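Local coordinates for CRISPR-associated endonuclease/helicase Cas3 (Thermus thermophilus HB8, PDB 3SK9), which cuts single-stranded DNA through its metal-dependent N-terminal HD nuclease domain, the part present here, and carries a helicase domain for CRISPR antiviral defence, at residues R255-G259 / E260-Y264. Residues are numbered along the deposited sequence; the frame is centred on the assembly and turned at random.
Sequences RREFG and ELFPY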
ATOM      1  N   ARG A 255      11.154  17.247  -0.522  1.00 23.49           N
ATOM      2  CA  ARG A 255      11.059  16.668  -1.860  1.00 23.48           C
ATOM      3  C   ARG A 255       9.699  17.035  -2.362  1.00 22.03           C
ATOM      4  O   ARG A 255       8.706  16.707  -1.719  1.00 26.16           O
ATOM      5  CB  ARG A 255      11.050  15.138  -1.826  1.00 30.58           C
ATOM      6  CG  ARG A 255      12.301  14.491  -1.489  1.00 39.36           C
ATOM      7  CD  ARG A 255      12.089  12.991  -1.254  1.00 33.08           C
ATOM      8  NE  ARG A 255      11.635  12.191  -2.410  1.00 27.36           N
ATOM      9  CZ  ARG A 255      12.176  11.010  -2.747  1.00 29.43           C
ATOM     10  NH1 ARG A 255      13.235  10.569  -2.090  1.00 28.20           N
ATOM     11  NH2 ARG A 255      11.701  10.278  -3.743  1.00 24.33           N
ATOM     12  N   ARG A 256       9.626  17.710  -3.496  1.00 21.74           N
ATOM     13  CA  ARG A 256       8.314  18.026  -4.057  1.00 19.98           C
ATOM     14  C   ARG A 256       8.075  17.089  -5.229  1.00 22.67           C
ATOM     15  O   ARG A 256       8.865  17.096  -6.162  1.00 26.66           O
ATOM     16  CB  ARG A 256       8.297  19.503  -4.497  1.00 25.57           C
ATOM     17  CG  ARG A 256       7.335  19.846  -5.647  1.00 52.64           C
ATOM     18  CD  ARG A 256       5.972  20.315  -5.150  1.00 68.12           C
ATOM     19  NE  ARG A 256       6.043  21.609  -4.472  1.00 80.13           N
ATOM     20  CZ  ARG A 256       4.993  22.263  -3.968  1.00 80.69           C
ATOM     21  NH1 ARG A 256       3.765  21.757  -4.062  1.00 76.59           N
ATOM     22  NH2 ARG A 256       5.172  23.429  -3.363  1.00 77.27           N
ATOM     23  N   GLU A 257       6.983  16.323  -5.223  1.00 18.57           N
ATOM     24  CA  GLU A 257       6.708  15.352  -6.304  1.00 23.73           C
ATOM     25  C   GLU A 257       5.228  15.461  -6.671  1.00 25.32           C
ATOM     26  O   GLU A 257       4.375  15.258  -5.803  1.00 21.50           O
ATOM     27  CB  GLU A 257       7.002  13.893  -5.817  1.00 28.34           C
ATOM     28  CG  GLU A 257       8.480  13.628  -5.457  1.00 36.96           C
ATOM     29  CD  GLU A 257       8.792  12.145  -5.154  1.00 45.02           C
ATOM     30  OE1 GLU A 257       9.105  11.831  -3.980  1.00 43.29           O
ATOM     31  OE2 GLU A 257       8.740  11.305  -6.087  1.00 42.49           O
ATOM     32  N   PHE A 258       4.905  15.794  -7.919  1.00 19.33           N
ATOM     33  CA  PHE A 258       3.495  15.718  -8.366  1.00 18.93           C
ATOM     34  C   PHE A 258       2.536  16.446  -7.432  1.00 20.82           C
ATOM     35  O   PHE A 258       1.387  16.007  -7.202  1.00 21.21           O
ATOM     36  CB  PHE A 258       3.066  14.266  -8.530  1.00 18.07           C
ATOM     37  CG  PHE A 258       4.149  13.411  -9.144  1.00 19.20           C
ATOM     38  CD1 PHE A 258       4.511  13.599 -10.478  1.00 24.07           C
ATOM     39  CD2 PHE A 258       4.817  12.444  -8.386  1.00 18.32           C
ATOM     40  CE1 PHE A 258       5.526  12.824 -11.050  1.00 22.12           C
ATOM     41  CE2 PHE A 258       5.841  11.673  -8.927  1.00 21.64           C
ATOM     42  CZ  PHE A 258       6.199  11.851 -10.255  1.00 23.20           C
ATOM     43  N   GLY A 259       2.948  17.621  -6.983  1.00 23.03           N
ATOM     44  CA  GLY A 259       2.061  18.428  -6.158  1.00 18.62           C
ATOM     45  C   GLY A 259       1.874  18.000  -4.712  1.00 22.89           C
ATOM     46  O   GLY A 259       0.939  18.495  -4.046  1.00 24.17           O
ATOM     47  N   GLU A 260       2.740  17.120  -4.206  1.00 19.24           N
ATOM     48  CA  GLU A 260       2.736  16.745  -2.775  1.00 18.71           C
ATOM     49  C   GLU A 260       4.167  16.804  -2.265  1.00 20.40           C
ATOM     50  O   GLU A 260       5.133  16.941  -3.060  1.00 21.35           O
ATOM     51  CB  GLU A 260       2.118  15.341  -2.537  1.00 21.37           C
ATOM     52  CG  GLU A 260       2.887  14.194  -3.216  1.00 16.88           C
ATOM     53  CD  GLU A 260       2.072  12.888  -3.357  1.00 26.02           C
ATOM     54  OE1 GLU A 260       0.914  12.827  -2.913  1.00 23.14           O
ATOM     55  OE2 GLU A 260       2.596  11.872  -3.892  1.00 20.39           O
ATOM     56  N   LEU A 261       4.314  16.757  -0.948  1.00 16.94           N
ATOM     57  CA  LEU A 261       5.602  17.031  -0.312  1.00 15.81           C
ATOM     58  C   LEU A 261       5.996  15.915   0.641  1.00 17.71           C
ATOM     59  O   LEU A 261       5.138  15.364   1.365  1.00 21.51           O
ATOM     60  CB  LEU A 261       5.514  18.348   0.526  1.00 17.27           C
ATOM     61  CG  LEU A 261       5.154  19.590  -0.282  1.00 20.11           C
ATOM     62  CD1 LEU A 261       4.748  20.815   0.625  1.00 23.55           C
ATOM     63  CD2 LEU A 261       6.306  19.983  -1.228  1.00 27.20           C
ATOM     64  N   PHE A 262       7.298  15.647   0.707  1.00 19.75           N
ATOM     65  CA  PHE A 262       7.844  14.697   1.671  1.00 21.86           C
ATOM     66  C   PHE A 262       9.136  15.273   2.239  1.00 23.34           C
ATOM     67  O   PHE A 262       9.799  16.032   1.562  1.00 24.31           O
ATOM     68  CB  PHE A 262       8.187  13.357   0.951  1.00 22.23           C
ATOM     69  CG  PHE A 262       6.991  12.728   0.253  1.00 23.95           C
ATOM     70  CD1 PHE A 262       6.005  12.093   0.974  1.00 23.39           C
ATOM     71  CD2 PHE A 262       6.859  12.800  -1.125  1.00 27.19           C
ATOM     72  CE1 PHE A 262       4.903  11.534   0.338  1.00 23.86           C
ATOM     73  CE2 PHE A 262       5.746  12.231  -1.748  1.00 21.48           C
ATOM     74  CZ  PHE A 262       4.784  11.619  -1.015  1.00 20.28           C
ATOM     75  N   PRO A 263       9.515  14.872   3.454  1.00 25.05           N
ATOM     76  CA  PRO A 263      10.878  15.207   3.912  1.00 23.09           C
ATOM     77  C   PRO A 263      11.982  14.563   3.028  1.00 27.30           C
ATOM     78  O   PRO A 263      11.889  13.378   2.614  1.00 26.63           O
ATOM     79  CB  PRO A 263      10.922  14.648   5.338  1.00 24.67           C
ATOM     80  CG  PRO A 263       9.929  13.504   5.321  1.00 32.22           C
ATOM     81  CD  PRO A 263       8.824  13.958   4.384  1.00 28.72           C
ATOM     82  N   TYR A 264      12.985  15.373   2.690  1.00 31.57           N
ATOM     83  CA  TYR A 264      14.220  14.875   2.079  1.00 32.22           C
ATOM     84  C   TYR A 264      15.194  14.522   3.204  1.00 31.88           C
ATOM     85  O   TYR A 264      15.669  15.390   3.958  1.00 29.01           O
ATOM     86  CB  TYR A 264      14.799  15.918   1.118  1.00 36.39           C
ATOM     87  CG  TYR A 264      16.167  15.573   0.561  1.00 26.63           C
ATOM     88  CD1 TYR A 264      16.311  14.646  -0.470  1.00 38.35           C
ATOM     89  CD2 TYR A 264      17.315  16.152   1.093  1.00 33.59           C
ATOM     90  CE1 TYR A 264      17.573  14.321  -0.965  1.00 42.54           C
ATOM     91  CE2 TYR A 264      18.576  15.844   0.600  1.00 36.99           C
ATOM     92  CZ  TYR A 264      18.700  14.927  -0.426  1.00 42.10           C
ATOM     93  OH  TYR A 264      19.965  14.646  -0.910  1.00 41.40           O
TER
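Arg256 folds back over Leu261: bends at chi2 (93°) and chi3 lay its guanidinium across the leucine, whose CD2 touches one face of the group, off-centre, 3.6 Å from NE. A long, flexible arginine suits this non-hydrogen-bonded pair, covering an aliphatic branch while keeping its charged end at the surface. On the other face of the ribbon, Glu257 OE1 comes within 3.8 Å of Phe262 CD2, the carboxylate and ring planes steeply inclined (70°). Gripping side-on, Arg255 NE and NH2 each donate to Glu257 OE1 at 3.0 Å, both from the same face of the carboxylate plane, restraining the acid's rotation. Arg255 CG rests on Tyr264 CB and reaches the edge of its ring. Glu260, CG wedged between its backbone N and carbonyl carbon (chi1 62°), is buried and hydrogen-bonded through OE1 to the Tyr52 hydroxyl, while Phe262 meets Phe208 of helix 196-213. Paired backbone bonds join Arg255 to Phe262 and Glu257 to Glu260. Phe258 and Gly259, both with positive phi, form the corner, where glycine avoids a clash with the preceding carbonyl. This is a beta-hairpin whose two-residue loop makes a type I' turn, packed on the helical HD domain, the side chains of Phe262 and metal-binding Asp210 about 11 Å apart.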